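Side-chain contact in chromatin structure-remodeling complex subunit RSC2 (Saccharomyces cerevisiae, PDB 4BB7), which is a component of the RSC chromatin-remodelling complex, which repositions nucleosomes using ATP, and binds histone H3 through the BAH-containing fragment described here: residues Gln213-Leu217 against Gly218-Thr222. Residues are numbered along the deposited sequence; the frame is centred on the assembly and turned at random.
Sequences QRDDL and GEYAT
The carboxylate of Asp215 reaches across a tight loop to the backbone N-H groups of Glu219 and Tyr220. Its CG stands anti to its own backbone N (chi1 -174°), which carries both oxygens toward those amides. Tyr220 N bonds to Asp215 OD2 at 3.1 Å, nearly straight at 163°, on the syn lone pair of OD2. Glu219 N is shared by the two oxygens, and both of its bonds are weak. Glu219 N lies 3.3 Å from Asp215 OD1, a long but straight approach. Glu219 N is nearer Asp215 OD2, at 3.0 Å, but that bond is bent to 129°. Ser223 OG also bonds OD2, so this buried carboxylate is well supplied with donors, which would favour its charged form.

Glu219 lies alongside Leu217, both pointing the same way, with Leu217 CB 3.7 Å from Glu219 CG. Glu219 OE2 comes within 4.3 Å of Asp215 OD1. The Glu219 charge is probably offset by the salt bridge from OE1 to Arg79, while Gly218, which makes the bend with positive phi, gives its O to Lys170. Glu219 CB sits over one face of the Tyr220 ring, toward its rim.

One aspartate side chain thus accepts backbone N-H bonds from residues four and five further along, bridging an irregular turn in the long loop between strands 206-207 and 230-231 of the BAH-containing fragment.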
loop_
_atom_site.group_PDB
_atom_site.type_symbol
_atom_site.label_atom_id
_atom_site.label_comp_id
_atom_site.label_asym_id
_atom_site.label_seq_id
_atom_site.Cartn_x
_atom_site.Cartn_y
_atom_site.Cartn_z
ATOM N N GLN A 213 36.288 -3.774 -24.395
ATOM C CA GLN A 213 36.516 -4.243 -25.759
ATOM C C GLN A 213 35.390 -5.150 -26.247
ATOM O O GLN A 213 34.948 -5.036 -27.387
ATOM C CB GLN A 213 37.872 -4.946 -25.881
ATOM C CG GLN A 213 38.299 -5.198 -27.321
ATOM C CD GLN A 213 39.662 -5.867 -27.439
ATOM O OE1 GLN A 213 40.169 -6.453 -26.482
ATOM N NE2 GLN A 213 40.263 -5.779 -28.623
ATOM N N ARG A 214 34.924 -6.045 -25.384
ATOM C CA ARG A 214 33.846 -6.959 -25.750
ATOM C C ARG A 214 32.501 -6.468 -25.208
ATOM O O ARG A 214 32.345 -6.255 -24.006
ATOM C CB ARG A 214 34.143 -8.382 -25.262
ATOM C CG ARG A 214 35.394 -9.023 -25.872
ATOM C CD ARG A 214 35.556 -10.467 -25.385
ATOM N NE ARG A 214 36.845 -11.070 -25.739
ATOM C CZ ARG A 214 37.220 -12.297 -25.375
ATOM N NH1 ARG A 214 36.408 -13.056 -24.649
ATOM N NH2 ARG A 214 38.405 -12.770 -25.735
ATOM N N ASP A 215 31.537 -6.286 -26.103
ATOM C CA ASP A 215 30.227 -5.762 -25.727
ATOM C C ASP A 215 29.121 -6.416 -26.553
ATOM O O ASP A 215 28.797 -5.970 -27.654
ATOM C CB ASP A 215 30.196 -4.247 -25.902
ATOM C CG ASP A 215 28.918 -3.628 -25.384
ATOM O OD1 ASP A 215 28.118 -4.349 -24.752
ATOM O OD2 ASP A 215 28.721 -2.415 -25.600
ATOM N N ASP A 216 28.536 -7.471 -26.000
ATOM C CA ASP A 216 27.637 -8.342 -26.748
ATOM C C ASP A 216 26.247 -7.757 -26.977
ATOM O O ASP A 216 25.607 -8.048 -27.986
ATOM C CB ASP A 216 27.522 -9.688 -26.037
ATOM C CG ASP A 216 28.870 -10.263 -25.671
ATOM O OD1 ASP A 216 29.791 -10.200 -26.515
ATOM O OD2 ASP A 216 29.011 -10.768 -24.536
ATOM N N LEU A 217 25.779 -6.939 -26.042
ATOM C CA LEU A 217 24.420 -6.415 -26.117
ATOM C C LEU A 217 24.373 -5.049 -26.792
ATOM O O LEU A 217 23.297 -4.492 -27.017
ATOM C CB LEU A 217 23.815 -6.326 -24.717
ATOM C CG LEU A 217 23.929 -7.595 -23.876
ATOM C CD1 LEU A 217 23.181 -7.424 -22.566
ATOM C CD2 LEU A 217 23.399 -8.793 -24.640
ATOM N N GLY A 218 25.549 -4.517 -27.117
ATOM C CA GLY A 218 25.658 -3.178 -27.669
ATOM C C GLY A 218 25.174 -2.135 -26.678
ATOM O O GLY A 218 24.290 -1.335 -26.986
ATOM N N GLU A 219 25.752 -2.146 -25.481
ATOM C CA GLU A 219 25.289 -1.272 -24.409
ATOM C C GLU A 219 25.927 0.113 -24.457
ATOM O O GLU A 219 25.282 1.112 -24.117
ATOM C CB GLU A 219 25.528 -1.919 -23.037
ATOM C CG GLU A 219 24.883 -3.288 -22.883
ATOM C CD GLU A 219 24.987 -3.833 -21.470
ATOM O OE1 GLU A 219 24.345 -3.261 -20.566
ATOM O OE2 GLU A 219 25.702 -4.836 -21.262
ATOM N N TYR A 220 27.185 0.172 -24.893
ATOM C CA TYR A 220 27.970 1.397 -24.779
ATOM C C TYR A 220 28.578 1.875 -26.099
ATOM O O TYR A 220 28.980 1.074 -26.943
ATOM C CB TYR A 220 29.052 1.225 -23.710
ATOM C CG TYR A 220 28.517 0.635 -22.424
ATOM C CD1 TYR A 220 27.715 1.389 -21.577
ATOM C CD2 TYR A 220 28.803 -0.680 -22.060
ATOM C CE1 TYR A 220 27.217 0.860 -20.406
ATOM C CE2 TYR A 220 28.307 -1.219 -20.879
ATOM C CZ TYR A 220 27.512 -0.439 -20.059
ATOM O OH TYR A 220 27.004 -0.950 -18.885
ATOM N N ALA A 221 28.644 3.194 -26.256
ATOM C CA ALA A 221 29.073 3.819 -27.503
ATOM C C ALA A 221 30.589 3.780 -27.707
ATOM O O ALA A 221 31.081 4.068 -28.798
ATOM C CB ALA A 221 28.570 5.258 -27.565
ATOM N N THR A 222 31.321 3.423 -26.658
ATOM C CA THR A 222 32.776 3.475 -26.689
ATOM C C THR A 222 33.396 2.093 -26.824
ATOM O O THR A 222 34.618 1.955 -26.875
ATOM C CB THR A 222 33.328 4.135 -25.421
ATOM O OG1 THR A 222 32.875 3.407 -24.273
ATOM C CG2 THR A 222 32.843 5.568 -25.317
#